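Local structure of CdiI immunity protein (Yersinia kristensenii ATCC 33638, 5E3E) at the interface of chains A and B. The protein binds the RNase A-like toxin domain of its cognate CdiA protein and, as an immunity protein, protects the producing cell from that nuclease. Numbering follows the deposited sequence. Chains: chain A, CdiI immunity protein; chain B, Large exoprotein involved in heme utilization or adhesion.

Contact 1: the interface of chains A and B. Residues chain A 20-21, 24-25; chain B 4, 7-8, 108-109.
A:Asp21 (58 Å² buried) and B:Leu4 (62 Å²) carry this part of the toxin-immunity interface, the aspartate as its polar anchor and the leucine as the apolar plug beside it. The carboxylate of A:Asp21, its CG beside the backbone N (chi1 -51°), reaches tip to tip into a cluster of toxin donors. OD1 takes the imidazole N-H of B:His8 on its syn lone pair, NE2 of B:His8 standing 2.6 Å from A:Asp21 OD1, which lies nearly in the plane of the imidazole. B:Arg7, bent at chi3 (37°), comes at the same oxygen from above the carboxylate plane, so that its guanidinium NE forms a salt bridge to OD1 of A:Asp21 at 2.7 Å. Carboxylate and guanidinium are turned almost perpendicular, 78° apart. In RNase A-type enzymes a histidine of the N-terminal helix acts in catalysis; B:His8 is likely its counterpart, and the aspartate may occupy the place of an RNA phosphate and favour a protonated imidazole. On the apolar flank, CD1 of B:Leu4 presses on CG of A:Leu25 at 3.3 Å, a tight fit, while the side chains of B:Leu4 and A:Val24 run antiparallel, CD2 against CG1. CG2 of that valine caps the centre of the B:Arg7 guanidinium face. The other carboxylate oxygen, OD2 of A:Asp21, accepts the hydroxyl OG1 of B:Thr109 at 2.5 Å, met nearly along the C-O axis.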
ATOM      1  N   GLN A  20       2.815   1.193   4.036  1.00 12.55           N
ATOM      2  CA  GLN A  20       3.624   1.004   5.239  1.00 13.10           C
ATOM      3  C   GLN A  20       3.658   2.227   6.155  1.00 13.26           C
ATOM      4  O   GLN A  20       3.973   2.106   7.348  1.00 13.61           O
ATOM      5  CB  GLN A  20       5.069   0.648   4.868  1.00 13.65           C
ATOM      6  CG  GLN A  20       5.205  -0.752   4.320  1.00 14.03           C
ATOM      7  CD  GLN A  20       6.646  -1.131   4.008  1.00 14.55           C
ATOM      8  OE1 GLN A  20       7.594  -0.695   4.676  1.00 14.76           O
ATOM      9  NE2 GLN A  20       6.818  -1.967   2.999  1.00 14.91           N
ATOM     10  N   ASP A  21       3.362   3.390   5.594  1.00 13.24           N
ATOM     11  CA  ASP A  21       3.370   4.631   6.344  1.00 13.56           C
ATOM     12  C   ASP A  21       1.987   5.128   6.787  1.00 13.20           C
ATOM     13  O   ASP A  21       1.849   6.300   7.155  1.00 13.35           O
ATOM     14  CB  ASP A  21       4.034   5.707   5.509  1.00 14.37           C
ATOM     15  CG  ASP A  21       5.386   5.272   4.974  1.00 15.65           C
ATOM     16  OD1 ASP A  21       6.189   4.747   5.747  1.00 15.81           O
ATOM     17  OD2 ASP A  21       5.623   5.430   3.780  1.00 18.33           O
ATOM     18  N   VAL A  24       1.615   7.350   9.970  1.00 16.37           N
ATOM     19  CA  VAL A  24       2.163   8.721   9.863  1.00 17.48           C
ATOM     20  C   VAL A  24       1.315   9.611   8.953  1.00 18.14           C
ATOM     21  O   VAL A  24       1.051  10.783   9.249  1.00 17.93           O
ATOM     22  CB  VAL A  24       3.620   8.678   9.360  1.00 17.91           C
ATOM     23  CG1 VAL A  24       4.220  10.070   9.500  1.00 18.28           C
ATOM     24  CG2 VAL A  24       4.382   7.652  10.166  1.00 18.76           C
ATOM     25  N   LEU A  25       0.822   9.034   7.864  1.00 17.84           N
ATOM     26  CA  LEU A  25      -0.015   9.764   6.928  1.00 18.83           C
ATOM     27  C   LEU A  25      -1.402  10.010   7.437  1.00 18.40           C
ATOM     28  O   LEU A  25      -1.932  11.105   7.269  1.00 19.46           O
ATOM     29  CB  LEU A  25      -0.182   9.012   5.602  1.00 19.72           C
ATOM     30  CG  LEU A  25       0.973   9.095   4.651  1.00 20.97           C
ATOM     31  CD1 LEU A  25       0.825   7.977   3.604  1.00 21.18           C
ATOM     32  CD2 LEU A  25       1.022  10.482   4.013  1.00 22.05           C
TER
ATOM     33  N   LEU B   4       8.122  11.051   3.171  1.00 17.84           N
ATOM     34  CA  LEU B   4       7.981   9.726   3.777  1.00 17.84           C
ATOM     35  C   LEU B   4       8.813   8.645   3.112  1.00 16.40           C
ATOM     36  O   LEU B   4       9.146   7.648   3.749  1.00 15.45           O
ATOM     37  CB  LEU B   4       6.529   9.279   3.865  1.00 18.98           C
ATOM     38  CG  LEU B   4       5.665  10.188   4.772  1.00 21.02           C
ATOM     39  CD1 LEU B   4       4.243   9.719   4.769  1.00 22.27           C
ATOM     40  CD2 LEU B   4       6.163  10.278   6.197  1.00 21.99           C
ATOM     41  N   ARG B   7      11.680   7.318   5.154  1.00 15.05           N
ATOM     42  CA  ARG B   7      11.479   6.228   6.133  1.00 15.27           C
ATOM     43  C   ARG B   7      11.896   4.860   5.536  1.00 13.93           C
ATOM     44  O   ARG B   7      11.932   3.846   6.257  1.00 13.88           O
ATOM     45  CB  ARG B   7      10.007   6.157   6.560  1.00 16.64           C
ATOM     46  CG  ARG B   7       9.590   7.381   7.342  1.00 18.42           C
ATOM     47  CD  ARG B   7       8.096   7.517   7.481  1.00 20.31           C
ATOM     48  NE  ARG B   7       7.433   6.246   7.648  1.00 22.13           N
ATOM     49  CZ  ARG B   7       7.520   5.448   8.717  1.00 24.21           C
ATOM     50  NH1 ARG B   7       8.266   5.780   9.747  1.00 25.52           N
ATOM     51  NH2 ARG B   7       6.851   4.293   8.721  1.00 24.88           N
ATOM     52  N   HIS B   8      12.211   4.848   4.249  1.00 12.81           N
ATOM     53  CA  HIS B   8      12.486   3.609   3.468  1.00 12.53           C
ATOM     54  C   HIS B   8      13.756   3.747   2.648  1.00 12.67           C
ATOM     55  O   HIS B   8      13.889   3.138   1.569  1.00 12.83           O
ATOM     56  CB  HIS B   8      11.306   3.276   2.566  1.00 12.57           C
ATOM     57  CG  HIS B   8      10.015   3.245   3.305  1.00 12.54           C
ATOM     58  ND1 HIS B   8       9.617   2.169   4.053  1.00 12.79           N
ATOM     59  CD2 HIS B   8       9.059   4.194   3.474  1.00 12.68           C
ATOM     60  CE1 HIS B   8       8.456   2.437   4.627  1.00 13.36           C
ATOM     61  NE2 HIS B   8       8.114   3.671   4.317  1.00 13.14           N
ATOM     62  N   ILE B 108       4.362  10.658  -2.482  1.00 17.57           N
ATOM     63  CA  ILE B 108       3.941  10.519  -1.094  1.00 17.24           C
ATOM     64  C   ILE B 108       4.906   9.610  -0.364  1.00 16.29           C
ATOM     65  O   ILE B 108       5.388   9.944   0.704  1.00 16.87           O
ATOM     66  CB  ILE B 108       2.523   9.939  -1.011  1.00 17.46           C
ATOM     67  CG1 ILE B 108       1.543  10.946  -1.653  1.00 17.85           C
ATOM     68  CG2 ILE B 108       2.118   9.666   0.420  1.00 18.13           C
ATOM     69  CD1 ILE B 108       1.427  12.295  -0.949  1.00 19.00           C
ATOM     70  N   THR B 109       5.153   8.447  -0.951  1.00 14.89           N
ATOM     71  CA  THR B 109       6.146   7.514  -0.387  1.00 14.70           C
ATOM     72  C   THR B 109       6.514   6.480  -1.433  1.00 13.79           C
ATOM     73  O   THR B 109       6.006   6.498  -2.552  1.00 13.63           O
ATOM     74  CB  THR B 109       5.609   6.829   0.899  1.00 14.97           C
ATOM     75  OG1 THR B 109       6.669   6.153   1.604  1.00 15.42           O
ATOM     76  CG2 THR B 109       4.486   5.911   0.608  1.00 14.83           C
TER

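Contact 2: the interface of chains A and B. Residues chain A 12, 16-17, 39-40; chain B 60-64.
Here the CdiI immunity protein clasps the edge of the RNase A-type toxin domain, where the loop through B:Gly62 runs into strand 63-68. Direct hydrogen bonds centre on the carboxylate of A:Glu40, folded back at chi2 (-60°). Both its oxygens receive the backbone N-H of B:Gly62 on their syn lone pairs, A:Glu40 OE2 lying 3.1 Å from B:Gly62 N. The phenol OH of A:Tyr17 donates to the anti lone pair of A:Glu40 OE2 at 2.7 Å, whereas A:Tyr12 OH approaches A:Glu40 OE2 from above the carboxylate plane, at 2.5 Å. At least three donors thus grip this oxygen and should stabilise its charge. The A:Tyr12 OH in turn accepts the backbone N of B:Tyr63 at 2.9 Å, so it relays between glutamate and strand. Ring contacts flank this network: B:Tyr63 turns its edge, at CE1, toward the face of A:Tyr17 near CZ and OH, planes 87° apart. B:Lys61, bent at chi3 and chi4, lays CE over the face of A:Tyr12, while its terminal NZ turns back to B:Tyr63 O at 2.7 Å. Waters add further links, one joining A:Thr39 O to B:Gln60 O, another bridging the hydroxyls A:Thr39 OG1 and B:Tyr63 OH, the latter 2.6 Å from its water.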
ATOM      1  N   TYR A  12      -6.485  -0.761  -4.316  1.00 11.52           N
ATOM      2  CA  TYR A  12      -6.243   0.659  -4.108  1.00 11.33           C
ATOM      3  C   TYR A  12      -6.302   1.021  -2.618  1.00 11.10           C
ATOM      4  O   TYR A  12      -5.358   1.641  -2.116  1.00 11.09           O
ATOM      5  CB  TYR A  12      -7.246   1.501  -4.898  1.00 11.37           C
ATOM      6  CG  TYR A  12      -7.106   2.983  -4.692  1.00 11.53           C
ATOM      7  CD1 TYR A  12      -5.992   3.670  -5.166  1.00 11.76           C
ATOM      8  CD2 TYR A  12      -8.052   3.682  -4.005  1.00 11.70           C
ATOM      9  CE1 TYR A  12      -5.851   5.038  -4.981  1.00 12.00           C
ATOM     10  CE2 TYR A  12      -7.914   5.041  -3.792  1.00 11.89           C
ATOM     11  CZ  TYR A  12      -6.830   5.732  -4.291  1.00 12.07           C
ATOM     12  OH  TYR A  12      -6.707   7.120  -4.097  1.00 12.49           O
ATOM     13  N   CYS A  16      -2.596   1.840  -1.353  1.00 11.93           N
ATOM     14  CA  CYS A  16      -2.340   3.266  -1.330  1.00 12.27           C
ATOM     15  C   CYS A  16      -2.664   3.851   0.040  1.00 11.89           C
ATOM     16  O   CYS A  16      -2.019   4.831   0.448  1.00 12.08           O
ATOM     17  CB  CYS A  16      -3.094   4.013  -2.418  1.00 12.77           C
ATOM     18  SG  CYS A  16      -2.443   3.705  -4.075  1.00 14.42           S
ATOM     19  N   TYR A  17      -3.724   3.356   0.693  1.00 11.54           N
ATOM     20  CA  TYR A  17      -4.086   3.862   1.995  1.00 11.52           C
ATOM     21  C   TYR A  17      -3.388   3.049   3.064  1.00 11.42           C
ATOM     22  O   TYR A  17      -2.699   3.646   3.892  1.00 11.42           O
ATOM     23  CB  TYR A  17      -5.615   3.908   2.209  1.00 11.66           C
ATOM     24  CG  TYR A  17      -6.211   5.134   1.545  1.00 11.91           C
ATOM     25  CD1 TYR A  17      -6.499   5.155   0.191  1.00 11.92           C
ATOM     26  CD2 TYR A  17      -6.427   6.312   2.302  1.00 12.19           C
ATOM     27  CE1 TYR A  17      -6.988   6.300  -0.407  1.00 12.26           C
ATOM     28  CE2 TYR A  17      -6.950   7.437   1.726  1.00 12.68           C
ATOM     29  CZ  TYR A  17      -7.230   7.434   0.375  1.00 12.68           C
ATOM     30  OH  TYR A  17      -7.728   8.581  -0.203  1.00 12.95           O
ATOM     31  N   THR A  39     -11.810  11.417   1.175  1.00 15.18           N
ATOM     32  CA  THR A  39     -11.047  11.806   0.004  1.00 15.21           C
ATOM     33  C   THR A  39     -11.655  11.274  -1.291  1.00 14.80           C
ATOM     34  O   THR A  39     -11.742  12.017  -2.293  1.00 15.68           O
ATOM     35  CB  THR A  39      -9.583  11.302   0.144  1.00 15.24           C
ATOM     36  OG1 THR A  39      -8.999  11.859   1.324  1.00 15.72           O
ATOM     37  CG2 THR A  39      -8.753  11.721  -1.056  1.00 15.64           C
ATOM     38  N   GLU A  40     -12.110  10.017  -1.276  1.00 14.06           N
ATOM     39  CA  GLU A  40     -12.526   9.334  -2.491  1.00 13.90           C
ATOM     40  C   GLU A  40     -14.023   9.516  -2.747  1.00 13.71           C
ATOM     41  O   GLU A  40     -14.783   9.921  -1.849  1.00 13.71           O
ATOM     42  CB  GLU A  40     -12.178   7.856  -2.438  1.00 13.97           C
ATOM     43  CG  GLU A  40     -10.712   7.548  -2.105  1.00 14.05           C
ATOM     44  CD  GLU A  40      -9.697   8.130  -3.089  1.00 14.18           C
ATOM     45  OE1 GLU A  40     -10.062   8.356  -4.255  1.00 14.68           O
ATOM     46  OE2 GLU A  40      -8.489   8.276  -2.754  1.00 14.02           O
TER
ATOM     47  N   GLN B  60     -10.476  11.327 -10.445  1.00 23.79           N
ATOM     48  CA  GLN B  60     -10.705  11.986  -9.162  1.00 24.28           C
ATOM     49  C   GLN B  60     -10.019  11.245  -7.974  1.00 21.94           C
ATOM     50  O   GLN B  60     -10.156  11.650  -6.833  1.00 22.42           O
ATOM     51  CB  GLN B  60     -12.210  12.164  -8.944  1.00 26.87           C
ATOM     52  CG  GLN B  60     -12.813  13.066 -10.023  1.00 30.00           C
ATOM     53  CD  GLN B  60     -14.294  13.363  -9.856  1.00 33.39           C
ATOM     54  OE1 GLN B  60     -15.065  13.340 -10.834  1.00 37.13           O
ATOM     55  NE2 GLN B  60     -14.693  13.723  -8.645  1.00 34.24           N
ATOM     56  N   LYS B  61      -9.249  10.202  -8.266  0.50 20.80           N
ATOM     57  CA  LYS B  61      -8.562   9.454  -7.215  0.50 19.30           C
ATOM     58  C   LYS B  61      -7.583  10.316  -6.407  0.50 18.56           C
ATOM     59  O   LYS B  61      -6.892  11.184  -6.961  0.50 18.31           O
ATOM     60  CB  LYS B  61      -7.801   8.275  -7.821  0.50 18.95           C
ATOM     61  CG  LYS B  61      -8.677   7.112  -8.258  0.50 18.76           C
ATOM     62  CD  LYS B  61      -7.801   6.057  -8.902  0.50 18.14           C
ATOM     63  CE  LYS B  61      -6.761   5.581  -7.891  0.50 17.40           C
ATOM     64  NZ  LYS B  61      -5.384   5.468  -8.436  0.50 16.71           N
ATOM     65  N   GLY B  62      -7.517  10.070  -5.098  1.00 17.43           N
ATOM     66  CA  GLY B  62      -6.603  10.813  -4.238  1.00 17.23           C
ATOM     67  C   GLY B  62      -5.142  10.487  -4.484  1.00 16.18           C
ATOM     68  O   GLY B  62      -4.264  11.360  -4.311  1.00 16.34           O
ATOM     69  N   TYR B  63      -4.877   9.238  -4.850  1.00 14.89           N
ATOM     70  CA  TYR B  63      -3.501   8.729  -5.022  1.00 14.73           C
ATOM     71  C   TYR B  63      -3.414   7.875  -6.266  1.00 14.19           C
ATOM     72  O   TYR B  63      -4.438   7.441  -6.796  1.00 14.13           O
ATOM     73  CB  TYR B  63      -3.081   7.893  -3.790  1.00 14.49           C
ATOM     74  CG  TYR B  63      -3.209   8.686  -2.515  1.00 15.70           C
ATOM     75  CD1 TYR B  63      -4.421   8.741  -1.819  1.00 16.32           C
ATOM     76  CD2 TYR B  63      -2.166   9.495  -2.075  1.00 16.03           C
ATOM     77  CE1 TYR B  63      -4.569   9.515  -0.674  1.00 17.35           C
ATOM     78  CE2 TYR B  63      -2.293  10.274  -0.935  1.00 17.04           C
ATOM     79  CZ  TYR B  63      -3.483  10.291  -0.229  1.00 17.61           C
ATOM     80  OH  TYR B  63      -3.665  11.080   0.908  1.00 19.10           O
ATOM     81  N   LEU B  64      -2.191   7.575  -6.671  1.00 14.49           N
ATOM     82  CA  LEU B  64      -1.910   6.620  -7.743  1.00 14.98           C
ATOM     83  C   LEU B  64      -0.705   5.749  -7.357  1.00 15.38           C
ATOM     84  O   LEU B  64       0.335   6.246  -6.936  1.00 14.75           O
ATOM     85  CB  LEU B  64      -1.623   7.333  -9.060  1.00 15.85           C
ATOM     86  CG  LEU B  64      -1.310   6.430 -10.281  1.00 16.73           C
ATOM     87  CD1 LEU B  64      -2.551   5.722 -10.810  1.00 17.46           C
ATOM     88  CD2 LEU B  64      -0.662   7.248 -11.371  1.00 17.50           C
TER
HETATM   89  O   HOH W   1     -12.183  12.068  -5.119  1.00 26.69           O
HETATM   90  O   HOH W   2      -6.103  11.719   1.711  1.00 34.83           O

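Contact 3: the interface of chains A and B. Residues chain A 22-23, 76-78; chain B 24-26, 80.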
ATOM      1  N   PHE A  22       0.995   4.254   6.845  1.00 13.20           N
ATOM      2  CA  PHE A  22      -0.386   4.690   7.174  1.00 13.12           C
ATOM      3  C   PHE A  22      -0.520   5.389   8.530  1.00 13.78           C
ATOM      4  O   PHE A  22      -1.312   6.300   8.660  1.00 13.41           O
ATOM      5  CB  PHE A  22      -1.392   3.547   7.036  1.00 13.11           C
ATOM      6  CG  PHE A  22      -1.405   2.571   8.187  1.00 13.43           C
ATOM      7  CD1 PHE A  22      -0.547   1.491   8.198  1.00 13.95           C
ATOM      8  CD2 PHE A  22      -2.324   2.709   9.240  1.00 14.07           C
ATOM      9  CE1 PHE A  22      -0.566   0.564   9.244  1.00 14.45           C
ATOM     10  CE2 PHE A  22      -2.343   1.789  10.281  1.00 14.52           C
ATOM     11  CZ  PHE A  22      -1.435   0.735  10.294  1.00 14.48           C
ATOM     12  N   GLU A  23       0.260   4.954   9.527  1.00 14.64           N
ATOM     13  CA  GLU A  23       0.172   5.595  10.852  1.00 15.83           C
ATOM     14  C   GLU A  23       0.646   7.044  10.833  1.00 16.19           C
ATOM     15  O   GLU A  23       0.115   7.892  11.580  1.00 16.75           O
ATOM     16  CB  GLU A  23       0.946   4.785  11.894  1.00 17.04           C
ATOM     17  CG  GLU A  23       0.236   3.528  12.326  1.00 18.24           C
ATOM     18  CD  GLU A  23      -0.817   3.736  13.405  1.00 20.20           C
ATOM     19  OE1 GLU A  23      -1.029   4.889  13.876  1.00 22.74           O
ATOM     20  OE2 GLU A  23      -1.405   2.724  13.833  1.00 22.26           O
ATOM     21  N   SER A  76      -0.509  -3.505   4.051  1.00 13.11           N
ATOM     22  CA  SER A  76       0.652  -3.380   5.004  1.00 13.37           C
ATOM     23  C   SER A  76       0.220  -3.437   6.467  1.00 13.44           C
ATOM     24  O   SER A  76       1.035  -3.744   7.336  1.00 13.88           O
ATOM     25  CB  SER A  76       1.411  -2.058   4.797  1.00 13.94           C
ATOM     26  OG  SER A  76       1.967  -2.002   3.500  1.00 14.60           O
ATOM     27  N   TYR A  77      -1.055  -3.172   6.754  1.00 13.19           N
ATOM     28  CA  TYR A  77      -1.572  -3.209   8.113  1.00 13.60           C
ATOM     29  C   TYR A  77      -1.857  -4.631   8.564  1.00 13.06           C
ATOM     30  O   TYR A  77      -2.587  -5.378   7.876  1.00 12.47           O
ATOM     31  CB  TYR A  77      -2.832  -2.354   8.197  1.00 14.33           C
ATOM     32  CG  TYR A  77      -3.646  -2.541   9.452  1.00 15.09           C
ATOM     33  CD1 TYR A  77      -3.034  -2.508  10.717  1.00 16.03           C
ATOM     34  CD2 TYR A  77      -5.027  -2.732   9.389  1.00 15.54           C
ATOM     35  CE1 TYR A  77      -3.786  -2.663  11.881  1.00 16.78           C
ATOM     36  CE2 TYR A  77      -5.771  -2.896  10.542  1.00 16.13           C
ATOM     37  CZ  TYR A  77      -5.161  -2.853  11.770  1.00 16.85           C
ATOM     38  OH  TYR A  77      -5.952  -2.997  12.919  1.00 19.47           O
ATOM     39  N   TYR A  78      -1.187  -5.051   9.654  1.00 13.00           N
ATOM     40  CA  TYR A  78      -1.346  -6.413  10.170  1.00 13.02           C
ATOM     41  C   TYR A  78      -2.603  -6.469  11.067  1.00 12.91           C
ATOM     42  O   TYR A  78      -2.539  -6.525  12.316  1.00 12.95           O
ATOM     43  CB  TYR A  78      -0.095  -6.859  10.916  1.00 13.76           C
ATOM     44  CG  TYR A  78      -0.124  -8.315  11.228  1.00 14.34           C
ATOM     45  CD1 TYR A  78      -0.019  -9.229  10.208  1.00 14.45           C
ATOM     46  CD2 TYR A  78      -0.337  -8.779  12.536  1.00 15.28           C
ATOM     47  CE1 TYR A  78      -0.062 -10.587  10.465  1.00 15.28           C
ATOM     48  CE2 TYR A  78      -0.425 -10.146  12.803  1.00 15.96           C
ATOM     49  CZ  TYR A  78      -0.243 -11.036  11.749  1.00 16.26           C
ATOM     50  OH  TYR A  78      -0.306 -12.393  11.928  1.00 18.19           O
TER
ATOM     51  N   ASN B  24       2.880  -2.244  13.774  1.00 24.08           N
ATOM     52  CA  ASN B  24       1.645  -2.935  13.378  1.00 23.51           C
ATOM     53  C   ASN B  24       1.524  -3.180  11.852  1.00 20.29           C
ATOM     54  O   ASN B  24       0.396  -3.242  11.270  1.00 20.09           O
ATOM     55  CB  ASN B  24       0.447  -2.165  13.866  1.00 25.01           C
ATOM     56  CG  ASN B  24       0.388  -0.776  13.280  1.00 26.41           C
ATOM     57  OD1 ASN B  24       1.290  -0.384  12.546  1.00 26.72           O
ATOM     58  ND2 ASN B  24      -0.680  -0.020  13.586  1.00 27.91           N
ATOM     59  N   VAL B  25       2.680  -3.272  11.210  1.00 18.44           N
ATOM     60  CA  VAL B  25       2.754  -3.610   9.813  1.00 17.74           C
ATOM     61  C   VAL B  25       3.131  -5.057   9.663  1.00 16.88           C
ATOM     62  O   VAL B  25       3.816  -5.646  10.545  1.00 16.58           O
ATOM     63  CB  VAL B  25       3.766  -2.734   9.008  1.00 17.72           C
ATOM     64  CG1 VAL B  25       3.231  -1.326   8.850  1.00 18.54           C
ATOM     65  CG2 VAL B  25       5.157  -2.771   9.638  1.00 17.57           C
ATOM     66  N   LYS B  26       2.717  -5.649   8.553  1.00 16.45           N
ATOM     67  CA  LYS B  26       2.997  -7.069   8.316  1.00 16.99           C
ATOM     68  C   LYS B  26       4.444  -7.249   7.873  1.00 16.83           C
ATOM     69  O   LYS B  26       4.993  -8.367   7.984  1.00 17.58           O
ATOM     70  CB  LYS B  26       2.072  -7.694   7.260  1.00 17.90           C
ATOM     71  CG  LYS B  26       2.387  -7.346   5.830  1.00 18.75           C
ATOM     72  CD  LYS B  26       1.836  -8.347   4.868  1.00 19.85           C
ATOM     73  CE  LYS B  26       2.448  -8.113   3.509  1.00 20.24           C
ATOM     74  NZ  LYS B  26       1.932  -6.867   2.917  1.00 20.09           N
ATOM     75  N   ARG B  80       6.774  -9.937   9.671  1.00 19.40           N
ATOM     76  CA  ARG B  80       6.377 -10.349  11.010  1.00 21.39           C
ATOM     77  C   ARG B  80       6.565 -11.841  11.220  1.00 22.66           C
ATOM     78  O   ARG B  80       6.319 -12.642  10.326  1.00 23.29           O
ATOM     79  CB  ARG B  80       4.903  -9.960  11.264  1.00 23.22           C
ATOM     80  CG  ARG B  80       4.486 -10.059  12.712  1.00 25.50           C
ATOM     81  CD  ARG B  80       3.124  -9.404  12.932  1.00 27.10           C
ATOM     82  NE  ARG B  80       3.260  -7.970  12.738  1.00 28.46           N
ATOM     83  CZ  ARG B  80       3.482  -7.095  13.718  1.00 28.80           C
ATOM     84  NH1 ARG B  80       3.623  -5.812  13.424  1.00 28.48           N
ATOM     85  NH2 ARG B  80       3.558  -7.496  14.989  1.00 29.78           N
TER
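Backbone pairing makes the firm part of this contact. A:Tyr77 and B:Val25 form an antiparallel beta bridge, framed by two hydrogen bonds: B:Lys26 N donates to A:Ser76 O at 2.8 Å, and A:Tyr78 N donates to B:Asn24 O at 2.9 Å, the latter almost straight (170° at H). Beside it B:Asn24, with 81 Å² buried, pushes its amide tip to tip at the A:Phe22 ring, CG held in the crowded position between backbone N and carbonyl carbon (chi1 61°). ND2 of B:Asn24 donates to the anti lone pair of A:Glu23 OE2 at 2.8 Å, that oxygen lying close to the amide plane. The first torsion of A:Glu23 sets CG over the rim of the A:Phe22 face, and the bend at chi2 turns the carboxylate toward B:Asn24. At the apolar end B:Arg80 lays CD over one face of the A:Tyr78 phenol, 3.5 Å from CD2 of A:Tyr78, its guanidinium nearly parallel to the ring (16°). NH1 and NE of B:Arg80 both grip B:Val25 O, which may steady the bridging segment. Looser are B:Lys26, whose CB merely brushes CD1 of A:Tyr78, and the little-buried A:Tyr77 ring. In the fold, the immunity loop 76-78 precedes 3-10 helix 79-81, and the toxin segment 24-26 leads into strand 27-31.

Together these are three patches of the one-to-one interface. Contact 1 lies about 12 Å from contact 3 and about 15 Å from contact 2, measured between the centres of their C-alpha atoms, while contacts 2 and 3 are about 19 Å apart. Short helix 22-25 of the immunity protein serves both contact 1 and contact 3 with neighbouring residues, and helix 8-17 feeding contact 2 lies just before it in sequence. On the toxin, separate elements are engaged in each. Contact 1 would block the likely catalytic histidine; contacts 2 and 3 lie in different directions from it and may hold the inhibitor in place.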